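6-aminohexanoate-cyclic-dimer hydrolase (Arthrobacter sp., PDB 3A2Q) hydrolyses one amide bond of the cyclic dimer of 6-aminohexanoate, a nylon-6 by-product, to give the linear dimer. Local coordinates at residues I32-V35 with Q36-P40; D98-Y102 with F103-M107. The protein carries 1 engineered substitution. One frame throughout, in Å; residues are numbered along the deposited sequence.

How the interactions relate
Both contacts are local, and neither closes a long loop. Going from the N terminus, interaction 1 comes first, on the last turns of helix 24-42. The chain then runs through the edge strand 45-48, helix 50-59, strand 68-72 and helix 88-93. Interaction 2 follows at the start of helix 102-110, which leads into strand 113-118. The two stand in series, without nesting or crossing, and their nearest atoms are about 15 Å apart. The central mixed sheet relates them. Residues 32-40 rest partly on strand 113-118, while residues 98-107 lie against strand 68-72, its parallel neighbour in the sheet.

Interaction 1: I32-V35 with Q36-P40; sequences IAHV and QAVNP
Gln36 reaches back over the preceding turn toward Ile32 and Ala33. Gln36 CB sits 3.5 Å from Ala33 O. With chi1 at -60°, anti to the carbonyl carbon, Gln36 CG is turned back along the helix, 3.0 Å from Ile32 O. Beyond CG the chain is extended. Gln36 CD stands 4.1 Å from Ile32 CG2, and Gln36 OE1 ends near the CA of Ala33. The Ile32 carbonyl is thus flanked by the Gln36 side chain while its O accepts the backbone N-H of Gln36, with Gln36 N 2.9 Å from Ile32 O.

This is the regular i to i+4 bonding of an alpha-helix, here the C-terminal part of helix 24-42. The pattern continues with Ala37 N to Ala33 O, Val38 N to His34 O and Asn39 N to Val35 O. Pro40 has no N-H to offer the Gln36 carbonyl, and the helix kinks there. Pro40 CD lies 3.7 Å from Val35 O, which already accepts Asn39 N.

Next round the helix, Val38 CG2 meets the imidazole of His34, 3.5 Å from His34 CE1. Val38 CB stands over one ring face, offset toward the rim. His34 NE2 is hydrogen-bonded to Ala160 O, which helps fix the ring's rotation. Val35 and Asn39 lie side by side, with CG1 of Val35 4.0 Å from CB of Asn39. Val35 and Ile32 also pack on Phe50 of helix 50-59 and Leu115 of strand 113-118. The Asn39 amide leads away from this turn, and its OD1 accepts the backbone N-H of Val45, where the edge strand 45-48 begins.

Interaction 2: D98-Y102 with F103-M107; sequences DHDAY and FVQRM
Asp100 OD2 is gripped by a water that links it to Gln105 NE2, and by a salt bridge to Arg108, while Asp100 OD1 accepts the backbone N-H of Gln79. The water donates to Asp100 OD2 at 2.8 Å and accepts from Gln105 NE2 at 2.9 Å. Asp100 OD1 also lies 3.7 Å from Val104 CG1. The Asp100 and Val104 side chains cross at about a right angle. Asp100 CB packs on Gln105 CG at 3.6 Å.

The contact forms the N-terminal end of helix 102-110, with Ala101 at the N-cap. The first turn is closed by Gln105 N to Ala101 O and by Arg106 N to Tyr102 O, the latter 2.9 Å long and nearly straight (165°).

Gln105 CG lies beside its backbone N (chi1 -58°), and the extended chain beyond it runs alongside Tyr102. There Gln105 OE1 meets the ring edge, 3.6 Å from Tyr102 CD2, with the ring and amide planes 47° apart. The Tyr102 ring also makes a cation-pi contact with Arg233. An alanine in place of Gln105 would probably leave the bridging water without its amide donor and uncover the CB of Asp100 and the edge of Tyr102. On the buried side, Val104 packs on Tyr69 and Leu71 of strand 68-72, while the side chain of Phe103 meets His167 edge-to-face, about 9 Å from that of Lys72, which by similarity belongs to the charge relay system.

Interaction 1: I32-V35 with Q36-P40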
ATOM      1  N   ILE A  32     -12.124 -17.295   9.730  1.00 38.69           N
ATOM      2  CA  ILE A  32     -13.443 -16.754   9.407  1.00 41.18           C
ATOM      3  C   ILE A  32     -14.185 -16.338  10.680  1.00 41.88           C
ATOM      4  O   ILE A  32     -14.833 -15.290  10.715  1.00 42.25           O
ATOM      5  CB  ILE A  32     -14.306 -17.785   8.639  1.00 43.56           C
ATOM      6  CG1 ILE A  32     -13.649 -18.117   7.297  1.00 43.08           C
ATOM      7  CG2 ILE A  32     -15.704 -17.230   8.410  1.00 42.75           C
ATOM      8  CD1 ILE A  32     -14.394 -19.154   6.484  1.00 43.60           C
ATOM      9  N   ALA A  33     -14.086 -17.159  11.721  1.00 41.54           N
ATOM     10  CA  ALA A  33     -14.748 -16.860  12.985  1.00 42.43           C
ATOM     11  C   ALA A  33     -14.205 -15.546  13.534  1.00 42.79           C
ATOM     12  O   ALA A  33     -14.965 -14.674  13.961  1.00 42.39           O
ATOM     13  CB  ALA A  33     -14.501 -17.986  13.983  1.00 41.18           C
ATOM     14  N   HIS A  34     -12.882 -15.413  13.512  1.00 41.53           N
ATOM     15  CA  HIS A  34     -12.218 -14.211  13.999  1.00 39.83           C
ATOM     16  C   HIS A  34     -12.695 -12.989  13.218  1.00 38.39           C
ATOM     17  O   HIS A  34     -12.974 -11.939  13.798  1.00 39.36           O
ATOM     18  CB  HIS A  34     -10.701 -14.369  13.866  1.00 38.88           C
ATOM     19  CG  HIS A  34      -9.925 -13.190  14.359  1.00 41.32           C
ATOM     20  ND1 HIS A  34      -9.994 -12.744  15.661  1.00 42.28           N
ATOM     21  CD2 HIS A  34      -9.060 -12.363  13.725  1.00 40.30           C
ATOM     22  CE1 HIS A  34      -9.206 -11.695  15.808  1.00 43.77           C
ATOM     23  NE2 HIS A  34      -8.628 -11.443  14.648  1.00 44.08           N
ATOM     24  N   VAL A  35     -12.792 -13.131  11.901  1.00 37.68           N
ATOM     25  CA  VAL A  35     -13.246 -12.040  11.043  1.00 37.14           C
ATOM     26  C   VAL A  35     -14.660 -11.606  11.430  1.00 38.56           C
ATOM     27  O   VAL A  35     -14.943 -10.417  11.573  1.00 38.72           O
ATOM     28  CB  VAL A  35     -13.237 -12.466   9.553  1.00 37.29           C
ATOM     29  CG1 VAL A  35     -13.870 -11.390   8.692  1.00 36.37           C
ATOM     30  CG2 VAL A  35     -11.813 -12.721   9.097  1.00 39.09           C
ATOM     31  N   GLN A  36     -15.546 -12.580  11.600  1.00 40.85           N
ATOM     32  CA  GLN A  36     -16.933 -12.301  11.964  1.00 41.10           C
ATOM     33  C   GLN A  36     -17.064 -11.551  13.287  1.00 40.70           C
ATOM     34  O   GLN A  36     -17.953 -10.711  13.451  1.00 42.18           O
ATOM     35  CB  GLN A  36     -17.716 -13.610  12.045  1.00 40.24           C
ATOM     36  CG  GLN A  36     -17.741 -14.382  10.741  1.00 40.54           C
ATOM     37  CD  GLN A  36     -18.570 -15.643  10.834  1.00 45.53           C
ATOM     38  OE1 GLN A  36     -18.291 -16.526  11.647  1.00 44.69           O
ATOM     39  NE2 GLN A  36     -19.600 -15.732  10.001  1.00 48.66           N
ATOM     40  N   ALA A  37     -16.174 -11.852  14.223  1.00 40.59           N
ATOM     41  CA  ALA A  37     -16.191 -11.227  15.541  1.00 40.46           C
ATOM     42  C   ALA A  37     -15.561  -9.837  15.607  1.00 42.33           C
ATOM     43  O   ALA A  37     -16.126  -8.916  16.202  1.00 39.04           O
ATOM     44  CB  ALA A  37     -15.501 -12.144  16.544  1.00 38.94           C
ATOM     45  N   VAL A  38     -14.392  -9.692  14.990  1.00 41.76           N
ATOM     46  CA  VAL A  38     -13.651  -8.433  15.014  1.00 40.66           C
ATOM     47  C   VAL A  38     -13.945  -7.428  13.901  1.00 38.33           C
ATOM     48  O   VAL A  38     -13.997  -6.225  14.155  1.00 35.65           O
ATOM     49  CB  VAL A  38     -12.126  -8.721  15.036  1.00 44.13           C
ATOM     50  CG1 VAL A  38     -11.336  -7.445  14.814  1.00 47.76           C
ATOM     51  CG2 VAL A  38     -11.747  -9.346  16.366  1.00 46.33           C
ATOM     52  N   ASN A  39     -14.140  -7.912  12.678  1.00 35.86           N
ATOM     53  CA  ASN A  39     -14.393  -7.013  11.556  1.00 37.35           C
ATOM     54  C   ASN A  39     -15.541  -6.023  11.732  1.00 39.49           C
ATOM     55  O   ASN A  39     -15.475  -4.901  11.229  1.00 41.49           O
ATOM     56  CB  ASN A  39     -14.616  -7.803  10.269  1.00 37.91           C
ATOM     57  CG  ASN A  39     -14.621  -6.914   9.048  1.00 42.33           C
ATOM     58  OD1 ASN A  39     -13.647  -6.208   8.778  1.00 42.16           O
ATOM     59  ND2 ASN A  39     -15.717  -6.937   8.304  1.00 38.85           N
ATOM     60  N   PRO A  40     -16.617  -6.416  12.434  1.00 40.74           N
ATOM     61  CA  PRO A  40     -17.711  -5.451  12.594  1.00 39.80           C
ATOM     62  C   PRO A  40     -17.249  -4.142  13.232  1.00 39.79           C
ATOM     63  O   PRO A  40     -17.771  -3.071  12.926  1.00 40.98           O
ATOM     64  CB  PRO A  40     -18.715  -6.202  13.469  1.00 44.07           C
ATOM     65  CG  PRO A  40     -18.455  -7.644  13.139  1.00 46.07           C
ATOM     66  CD  PRO A  40     -16.953  -7.712  13.053  1.00 41.01           C
TER

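Interaction 2: D98-Y102 with F103-M107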
ATOM      1  N   ASP A  98     -15.492 -10.330 -14.424  1.00 47.15           N
ATOM      2  CA  ASP A  98     -15.583 -11.551 -15.218  1.00 46.83           C
ATOM      3  C   ASP A  98     -14.291 -12.355 -15.310  1.00 45.77           C
ATOM      4  O   ASP A  98     -14.261 -13.402 -15.959  1.00 44.50           O
ATOM      5  CB  ASP A  98     -16.061 -11.217 -16.631  1.00 53.07           C
ATOM      6  CG  ASP A  98     -15.198 -10.169 -17.301  1.00 61.23           C
ATOM      7  OD1 ASP A  98     -13.964 -10.350 -17.338  1.00 63.46           O
ATOM      8  OD2 ASP A  98     -15.753  -9.162 -17.791  1.00 69.29           O
ATOM      9  N   HIS A  99     -13.229 -11.886 -14.662  1.00 41.09           N
ATOM     10  CA  HIS A  99     -11.956 -12.601 -14.716  1.00 39.58           C
ATOM     11  C   HIS A  99     -11.092 -12.391 -13.477  1.00 36.90           C
ATOM     12  O   HIS A  99     -11.431 -11.602 -12.598  1.00 39.19           O
ATOM     13  CB  HIS A  99     -11.158 -12.143 -15.934  1.00 38.17           C
ATOM     14  CG  HIS A  99     -10.675 -10.730 -15.833  1.00 41.24           C
ATOM     15  ND1 HIS A  99     -11.504  -9.645 -16.021  1.00 43.49           N
ATOM     16  CD2 HIS A  99      -9.461 -10.224 -15.509  1.00 44.27           C
ATOM     17  CE1 HIS A  99     -10.823  -8.532 -15.816  1.00 44.22           C
ATOM     18  NE2 HIS A  99      -9.580  -8.856 -15.504  1.00 45.30           N
ATOM     19  N   ASP A 100      -9.972 -13.110 -13.430  1.00 33.24           N
ATOM     20  CA  ASP A 100      -9.009 -12.998 -12.337  1.00 32.63           C
ATOM     21  C   ASP A 100      -7.829 -12.163 -12.829  1.00 32.77           C
ATOM     22  O   ASP A 100      -7.370 -12.332 -13.960  1.00 32.85           O
ATOM     23  CB  ASP A 100      -8.451 -14.367 -11.920  1.00 34.56           C
ATOM     24  CG  ASP A 100      -9.408 -15.172 -11.063  1.00 36.78           C
ATOM     25  OD1 ASP A 100     -10.167 -14.571 -10.275  1.00 37.76           O
ATOM     26  OD2 ASP A 100      -9.377 -16.418 -11.163  1.00 43.03           O
ATOM     27  N   ALA A 101      -7.338 -11.262 -11.989  1.00 31.27           N
ATOM     28  CA  ALA A 101      -6.176 -10.464 -12.367  1.00 31.19           C
ATOM     29  C   ALA A 101      -4.996 -11.416 -12.230  1.00 30.16           C
ATOM     30  O   ALA A 101      -5.092 -12.418 -11.524  1.00 32.26           O
ATOM     31  CB  ALA A 101      -6.009  -9.285 -11.420  1.00 28.29           C
ATOM     32  N   TYR A 102      -3.889 -11.123 -12.904  1.00 29.18           N
ATOM     33  CA  TYR A 102      -2.719 -11.985 -12.806  1.00 28.72           C
ATOM     34  C   TYR A 102      -2.309 -12.167 -11.344  1.00 29.51           C
ATOM     35  O   TYR A 102      -1.945 -13.263 -10.930  1.00 28.74           O
ATOM     36  CB  TYR A 102      -1.553 -11.389 -13.599  1.00 28.15           C
ATOM     37  CG  TYR A 102      -1.733 -11.419 -15.102  1.00 31.17           C
ATOM     38  CD1 TYR A 102      -1.370 -10.321 -15.884  1.00 28.59           C
ATOM     39  CD2 TYR A 102      -2.237 -12.552 -15.749  1.00 33.78           C
ATOM     40  CE1 TYR A 102      -1.500 -10.346 -17.270  1.00 32.55           C
ATOM     41  CE2 TYR A 102      -2.370 -12.586 -17.142  1.00 35.88           C
ATOM     42  CZ  TYR A 102      -1.997 -11.479 -17.895  1.00 33.74           C
ATOM     43  OH  TYR A 102      -2.091 -11.501 -19.274  1.00 30.78           O
ATOM     44  N   PHE A 103      -2.366 -11.086 -10.568  1.00 29.89           N
ATOM     45  CA  PHE A 103      -2.003 -11.135  -9.154  1.00 26.42           C
ATOM     46  C   PHE A 103      -2.812 -12.220  -8.447  1.00 28.93           C
ATOM     47  O   PHE A 103      -2.259 -13.041  -7.717  1.00 25.80           O
ATOM     48  CB  PHE A 103      -2.288  -9.784  -8.474  1.00 30.61           C
ATOM     49  CG  PHE A 103      -1.809  -9.703  -7.042  1.00 28.52           C
ATOM     50  CD1 PHE A 103      -0.548  -9.202  -6.743  1.00 28.33           C
ATOM     51  CD2 PHE A 103      -2.619 -10.139  -5.996  1.00 31.29           C
ATOM     52  CE1 PHE A 103      -0.094  -9.134  -5.422  1.00 28.29           C
ATOM     53  CE2 PHE A 103      -2.177 -10.078  -4.675  1.00 26.22           C
ATOM     54  CZ  PHE A 103      -0.912  -9.575  -4.387  1.00 27.00           C
ATOM     55  N   VAL A 104      -4.126 -12.206  -8.664  1.00 28.91           N
ATOM     56  CA  VAL A 104      -5.018 -13.180  -8.042  1.00 31.30           C
ATOM     57  C   VAL A 104      -4.695 -14.613  -8.454  1.00 30.99           C
ATOM     58  O   VAL A 104      -4.703 -15.514  -7.622  1.00 32.97           O
ATOM     59  CB  VAL A 104      -6.498 -12.861  -8.369  1.00 30.07           C
ATOM     60  CG1 VAL A 104      -7.404 -13.977  -7.867  1.00 36.45           C
ATOM     61  CG2 VAL A 104      -6.893 -11.547  -7.719  1.00 32.34           C
ATOM     62  N   GLN A 105      -4.400 -14.825  -9.732  1.00 31.87           N
ATOM     63  CA  GLN A 105      -4.073 -16.167 -10.213  1.00 30.48           C
ATOM     64  C   GLN A 105      -2.786 -16.672  -9.577  1.00 30.41           C
ATOM     65  O   GLN A 105      -2.696 -17.833  -9.175  1.00 30.17           O
ATOM     66  CB  GLN A 105      -3.919 -16.172 -11.734  1.00 27.19           C
ATOM     67  CG  GLN A 105      -5.146 -15.700 -12.488  1.00 33.68           C
ATOM     68  CD  GLN A 105      -4.976 -15.824 -13.988  1.00 38.71           C
ATOM     69  OE1 GLN A 105      -3.939 -15.451 -14.538  1.00 43.44           O
ATOM     70  NE2 GLN A 105      -5.996 -16.340 -14.660  1.00 38.50           N
ATOM     71  N   ARG A 106      -1.788 -15.793  -9.493  1.00 31.51           N
ATOM     72  CA  ARG A 106      -0.496 -16.134  -8.906  1.00 29.34           C
ATOM     73  C   ARG A 106      -0.625 -16.547  -7.441  1.00 29.42           C
ATOM     74  O   ARG A 106       0.027 -17.492  -6.999  1.00 32.86           O
ATOM     75  CB  ARG A 106       0.474 -14.944  -9.016  1.00 28.69           C
ATOM     76  CG  ARG A 106       1.086 -14.722 -10.402  1.00 28.94           C
ATOM     77  CD  ARG A 106       1.931 -15.919 -10.835  1.00 31.09           C
ATOM     78  NE  ARG A 106       2.780 -15.614 -11.985  1.00 33.59           N
ATOM     79  CZ  ARG A 106       3.886 -14.876 -11.929  1.00 32.59           C
ATOM     80  NH1 ARG A 106       4.289 -14.362 -10.774  1.00 31.62           N
ATOM     81  NH2 ARG A 106       4.589 -14.648 -13.032  1.00 32.18           N
ATOM     82  N   MET A 107      -1.454 -15.831  -6.688  1.00 29.86           N
ATOM     83  CA  MET A 107      -1.663 -16.134  -5.273  1.00 29.30           C
ATOM     84  C   MET A 107      -2.324 -17.500  -5.074  1.00 30.75           C
ATOM     85  O   MET A 107      -1.917 -18.280  -4.205  1.00 32.14           O
ATOM     86  CB  MET A 107      -2.530 -15.051  -4.623  1.00 32.52           C
ATOM     87  CG  MET A 107      -1.824 -13.705  -4.430  1.00 29.29           C
ATOM     88  SD  MET A 107      -0.447 -13.790  -3.266  1.00 30.60           S
ATOM     89  CE  MET A 107      -1.340 -13.616  -1.702  1.00 30.29           C
TER
HETATM   90  O   HOH W   1      -8.494 -17.416 -13.629  1.00 48.45           O